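Local coordinates for protein dihydropteroate synthase (Burkholderia cenocepacia, PDB 2Y5S) that probably catalyses the condensation of para-aminobenzoate with 6-hydroxymethyl-7,8-dihydropterin diphosphate to form 7,8-dihydropteroate, the immediate precursor of folate derivatives, at residues Ala145-Gly150 against Thr167-Phe172; Gly163-Asp168 against Val203-Ala208. All coordinates share one frame; numbering follows the deposited sequence.

Contact 1 of 2, residues Ala145-Gly150 against Thr167-Phe172. With 78H (7,8-dihydropteroate), chain P; EDO (1,2-ethanediol), chain V.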
# COMPACT_ATOMS: atom_id res chain seq x y z
N ALA B 145 -12.26 -11.79 -19.14
CA ALA B 145 -13.66 -12.08 -18.80
C ALA B 145 -13.88 -11.62 -17.37
O ALA B 145 -13.29 -12.17 -16.44
CB ALA B 145 -13.92 -13.58 -18.93
N MET B 146 -14.71 -10.59 -17.19
CA MET B 146 -15.03 -10.09 -15.87
C MET B 146 -16.34 -10.67 -15.38
O MET B 146 -17.21 -11.03 -16.19
CB MET B 146 -15.16 -8.56 -15.91
CG MET B 146 -15.06 -7.87 -14.55
SD MET B 146 -15.53 -6.14 -14.64
CE MET B 146 -17.33 -6.31 -14.56
N HIS B 147 -16.49 -10.73 -14.06
CA HIS B 147 -17.76 -11.06 -13.43
C HIS B 147 -18.58 -9.81 -13.12
O HIS B 147 -18.11 -8.89 -12.43
CB HIS B 147 -17.54 -11.84 -12.12
CG HIS B 147 -18.81 -12.12 -11.37
ND1 HIS B 147 -19.38 -11.21 -10.50
CD2 HIS B 147 -19.62 -13.21 -11.37
CE1 HIS B 147 -20.50 -11.72 -10.02
NE2 HIS B 147 -20.66 -12.94 -10.52
N MET B 148 -19.81 -9.79 -13.62
CA MET B 148 -20.78 -8.78 -13.26
C MET B 148 -22.08 -9.52 -13.05
O MET B 148 -22.43 -10.41 -13.84
CB MET B 148 -20.90 -7.70 -14.34
CG MET B 148 -22.09 -6.76 -14.18
SD MET B 148 -22.20 -5.42 -15.40
CE MET B 148 -21.75 -6.33 -16.85
N LEU B 149 -22.79 -9.19 -11.98
CA LEU B 149 -24.10 -9.78 -11.77
C LEU B 149 -25.11 -8.97 -12.59
O LEU B 149 -25.22 -7.76 -12.43
CB LEU B 149 -24.47 -9.76 -10.28
CG LEU B 149 -25.30 -10.92 -9.73
CD1 LEU B 149 -24.61 -12.26 -10.00
CD2 LEU B 149 -25.54 -10.73 -8.25
N GLY B 150 -25.81 -9.62 -13.50
CA GLY B 150 -26.83 -8.93 -14.29
C GLY B 150 -27.30 -9.76 -15.47
O GLY B 150 -26.69 -10.77 -15.78
N THR B 167 -17.02 -18.21 -4.27
CA THR B 167 -17.30 -19.43 -5.00
C THR B 167 -18.15 -19.14 -6.24
O THR B 167 -17.87 -19.66 -7.31
CB THR B 167 -17.99 -20.48 -4.11
OG1 THR B 167 -17.15 -20.78 -2.99
CG2 THR B 167 -18.27 -21.78 -4.89
N ASP B 168 -19.16 -18.28 -6.08
CA ASP B 168 -20.06 -17.95 -7.21
C ASP B 168 -19.29 -17.24 -8.31
O ASP B 168 -19.52 -17.48 -9.50
CB ASP B 168 -21.22 -17.06 -6.75
CG ASP B 168 -22.17 -17.76 -5.80
OD1 ASP B 168 -22.23 -19.01 -5.80
OD2 ASP B 168 -22.88 -17.05 -5.05
N VAL B 169 -18.40 -16.32 -7.92
CA VAL B 169 -17.61 -15.58 -8.90
C VAL B 169 -16.68 -16.57 -9.63
O VAL B 169 -16.61 -16.55 -10.86
CB VAL B 169 -16.80 -14.42 -8.22
CG1 VAL B 169 -15.64 -13.94 -9.10
CG2 VAL B 169 -17.73 -13.25 -7.87
N ARG B 170 -16.02 -17.46 -8.89
CA ARG B 170 -15.12 -18.44 -9.50
C ARG B 170 -15.84 -19.34 -10.50
O ARG B 170 -15.34 -19.55 -11.61
CB ARG B 170 -14.42 -19.32 -8.46
CG ARG B 170 -13.39 -20.24 -9.09
CD ARG B 170 -12.65 -21.12 -8.07
NE ARG B 170 -13.55 -21.94 -7.29
CZ ARG B 170 -13.92 -21.71 -6.03
NH1 ARG B 170 -13.47 -20.65 -5.35
NH2 ARG B 170 -14.77 -22.54 -5.45
N ASP B 171 -17.00 -19.85 -10.12
CA ASP B 171 -17.77 -20.76 -10.99
C ASP B 171 -18.25 -20.08 -12.26
O ASP B 171 -18.27 -20.70 -13.32
CB ASP B 171 -18.98 -21.33 -10.24
CG ASP B 171 -18.59 -22.28 -9.12
OD1 ASP B 171 -17.52 -22.91 -9.21
OD2 ASP B 171 -19.37 -22.41 -8.16
N PHE B 172 -18.64 -18.82 -12.16
CA PHE B 172 -19.07 -18.06 -13.33
C PHE B 172 -17.91 -17.88 -14.29
O PHE B 172 -18.05 -18.05 -15.50
CB PHE B 172 -19.61 -16.69 -12.90
CG PHE B 172 -19.77 -15.72 -14.05
CD1 PHE B 172 -20.96 -15.67 -14.76
CD2 PHE B 172 -18.75 -14.85 -14.41
CE1 PHE B 172 -21.12 -14.79 -15.81
CE2 PHE B 172 -18.91 -13.96 -15.46
CZ PHE B 172 -20.10 -13.93 -16.16
O4 78H P . -12.88 -3.51 -12.57
C4 78H P . -12.85 -3.52 -13.80
C5 78H P . -13.43 -2.48 -14.57
N3 78H P . -12.25 -4.60 -14.47
C9 78H P . -13.37 -2.60 -15.97
N5 78H P . -13.98 -1.39 -13.97
C2 78H P . -12.25 -4.66 -15.89
N8 78H P . -13.91 -1.61 -16.78
N1 78H P . -12.79 -3.65 -16.59
C6 78H P . -14.57 -0.43 -14.71
N2 78H P . -11.71 -5.71 -16.54
C7 78H P . -14.75 -0.54 -16.23
C10 78H P . -15.11 0.81 -14.05
N11 78H P . -16.47 0.56 -13.55
C15 78H P . -16.76 0.90 -12.30
C16 78H P . -17.38 0.00 -11.45
C17 78H P . -16.39 2.18 -11.86
C18 78H P . -17.67 0.38 -10.15
C19 78H P . -16.68 2.55 -10.55
C20 78H P . -17.32 1.66 -9.70
C21 78H P . -17.60 2.06 -8.25
O22 78H P . -17.90 1.14 -7.48
O23 78H P . -17.40 3.24 -7.89
C1 EDO V . -24.48 -14.64 -13.60
O1 EDO V . -24.62 -15.02 -12.22
C2 EDO V . -23.88 -13.25 -13.64
O2 EDO V . -24.82 -12.35 -14.22
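H147 and F172 both carry CG trans to the backbone N, with chi1 at 176° and 166°, and these torsions extend the imidazole and the phenyl ring toward each other between the residue just past strand 142-146 and helix 165-182. They meet as a T-shaped pair: the edge of H147 points at the face of F172, the planes stand at 88°, and the ring centroids are 5.1 Å apart. Between the two rings the nearest atoms are H147 CD2 and F172 CD2, 3.6 Å apart. One turn earlier on the helix, V169 puts CG2 over the middle of one imidazole face, a CH-pi contact of 3.7 Å from CG2 to the centroid of the H147 ring. V169 thus covers a face of the imidazole while F172 meets an edge, so the ring is gripped from two directions. Its ND1 is hydrogen-bonded to K200, which ties the imidazole to the loop that follows strand 190-193. The edge of the F172 ring also reaches the backbone, with CE2 3.5 Å from M146 O.

M146 turns the other way. Its CB points away from helix 165-182, and SD comes 3.6 Å from N3 of the bound 7,8-dihydropteroate, so adjacent residues serve the helix and the pterin. Beyond the rings, a 1,2-ethanediol, probably from the crystallisation liquor, sits where G150 N donates to its O2 over 3.0 Å; C2 of the diol lies 3.8 Å from F172 CE1. R128 bonds both this diol and M148 O.

The contact is a strand-to-helix interface of a TIM barrel, at the C-terminal end of a parallel strand, where M146 helps line the pterin pocket.

Contact 2 of 2, residues Gly163-Asp168 against Val203-Ala208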
# COMPACT_ATOMS: atom_id res chain seq x y z
N GLY B 163 -24.41 -17.03 -2.58
CA GLY B 163 -24.21 -17.96 -1.48
C GLY B 163 -22.89 -17.56 -0.87
O GLY B 163 -22.86 -16.73 0.04
N ASP B 164 -21.80 -18.12 -1.38
CA ASP B 164 -20.47 -17.57 -1.13
C ASP B 164 -20.04 -16.82 -2.39
O ASP B 164 -19.84 -17.42 -3.45
CB ASP B 164 -19.45 -18.65 -0.80
CG ASP B 164 -18.05 -18.10 -0.58
OD1 ASP B 164 -17.85 -16.86 -0.60
OD2 ASP B 164 -17.12 -18.90 -0.38
N VAL B 165 -19.90 -15.51 -2.27
CA VAL B 165 -19.61 -14.68 -3.42
C VAL B 165 -18.31 -15.12 -4.11
O VAL B 165 -18.21 -15.04 -5.33
CB VAL B 165 -19.55 -13.18 -3.04
CG1 VAL B 165 -18.41 -12.89 -2.05
CG2 VAL B 165 -19.41 -12.32 -4.30
N VAL B 166 -17.33 -15.58 -3.34
CA VAL B 166 -16.05 -16.02 -3.91
C VAL B 166 -16.25 -17.25 -4.78
O VAL B 166 -15.70 -17.35 -5.89
CB VAL B 166 -15.00 -16.33 -2.83
CG1 VAL B 166 -13.67 -16.78 -3.47
CG2 VAL B 166 -14.78 -15.11 -1.91
N THR B 167 -17.02 -18.21 -4.27
CA THR B 167 -17.30 -19.43 -5.00
C THR B 167 -18.15 -19.14 -6.24
O THR B 167 -17.87 -19.66 -7.31
CB THR B 167 -17.99 -20.48 -4.11
OG1 THR B 167 -17.15 -20.78 -2.99
CG2 THR B 167 -18.27 -21.78 -4.89
N ASP B 168 -19.16 -18.28 -6.08
CA ASP B 168 -20.06 -17.95 -7.21
C ASP B 168 -19.29 -17.24 -8.31
O ASP B 168 -19.52 -17.48 -9.50
CB ASP B 168 -21.22 -17.06 -6.75
CG ASP B 168 -22.17 -17.76 -5.80
OD1 ASP B 168 -22.23 -19.01 -5.80
OD2 ASP B 168 -22.88 -17.05 -5.05
N VAL B 203 -19.12 -2.94 0.57
CA VAL B 203 -18.05 -3.33 1.44
C VAL B 203 -17.96 -4.86 1.58
O VAL B 203 -16.92 -5.44 1.25
CB VAL B 203 -18.14 -2.59 2.79
CG1 VAL B 203 -17.17 -3.18 3.78
CG2 VAL B 203 -17.83 -1.09 2.59
N ASP B 204 -19.02 -5.52 2.03
CA ASP B 204 -18.91 -6.95 2.40
C ASP B 204 -18.52 -7.89 1.25
O ASP B 204 -17.65 -8.74 1.44
CB ASP B 204 -20.17 -7.44 3.10
CG ASP B 204 -20.30 -6.88 4.50
OD1 ASP B 204 -19.27 -6.45 5.08
OD2 ASP B 204 -21.43 -6.83 5.02
N ASP B 205 -19.12 -7.73 0.07
CA ASP B 205 -18.79 -8.60 -1.08
C ASP B 205 -17.46 -8.24 -1.71
O ASP B 205 -16.64 -9.11 -2.00
CB ASP B 205 -19.89 -8.56 -2.14
CG ASP B 205 -21.19 -9.22 -1.70
OD1 ASP B 205 -21.14 -10.12 -0.83
OD2 ASP B 205 -22.26 -8.83 -2.24
N ASN B 206 -17.23 -6.95 -1.94
CA ASN B 206 -16.00 -6.50 -2.56
C ASN B 206 -14.76 -6.85 -1.73
O ASN B 206 -13.74 -7.29 -2.27
CB ASN B 206 -16.05 -5.00 -2.85
CG ASN B 206 -16.94 -4.65 -4.04
OD1 ASN B 206 -16.88 -5.30 -5.09
ND2 ASN B 206 -17.75 -3.59 -3.89
N TYR B 207 -14.83 -6.65 -0.41
CA TYR B 207 -13.67 -6.99 0.43
C TYR B 207 -13.51 -8.49 0.68
O TYR B 207 -12.40 -8.94 0.88
CB TYR B 207 -13.64 -6.18 1.72
CG TYR B 207 -13.23 -4.75 1.46
CD1 TYR B 207 -11.89 -4.42 1.28
CD2 TYR B 207 -14.16 -3.74 1.33
CE1 TYR B 207 -11.51 -3.12 1.02
CE2 TYR B 207 -13.77 -2.43 1.06
CZ TYR B 207 -12.46 -2.13 0.92
OH TYR B 207 -12.07 -0.84 0.64
N ALA B 208 -14.61 -9.25 0.61
CA ALA B 208 -14.50 -10.72 0.63
C ALA B 208 -13.68 -11.17 -0.59
O ALA B 208 -12.77 -12.00 -0.49
CB ALA B 208 -15.88 -11.37 0.61
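Two successive outer helices of the barrel, 165-182 and 204-211, meet here near their N-terminal ends. V165 faces the second helix, and its CG1 lies between the backbone N and the carbonyl carbon (chi1 63°). That branch touches A208 CB at 4.0 Å, the apolar centre of the contact, and lies 4.1 Å from D205 OD1. V166 adds a touch alongside, with CG2 4.0 Å from the backbone A208 O. No hydrogen bond spans the two segments; the D205 carboxylate instead turns OD2 back to A201 N, just ahead of its own helix.

The start of the first helix is well tied. D164 is its N-cap, and its OD1 accepts from V166 N over 3.1 Å, the N-H coming from above the carboxylate plane (63° out of it). The same OD1 makes a salt bridge to R294 of the second subunit, and that arginine also packs on V166. D168 OD2 reaches back to take G163 N at 2.9 Å, using its syn lone pair.

A light, mainly van der Waals touch between the N-terminal parts of neighbouring helices, one of them capped, thus belongs to the helical layer of the TIM barrel and borders the dimer interface.

Along the chain the segments run 145-150, 163-168, 167-172, 203-208, so the two contacts interlock: contact 2 begins before contact 1 has closed. Contact 1 closes the loop that leaves strand 142-146, passes the small hairpin 150-151/156-157 and enters helix 165-182. Contact 2 spans the rest of that helix, strand 190-193 and the loop leading to helix 204-211. T167 and D168 are common to both, and helix 165-182 is the shared element: its inner side meets the strand end near the pterin, its first turn meets the next helix. Together, strand 142-146, helix 165-182 and helix 204-211 are joined in sequence around one sector of the barrel.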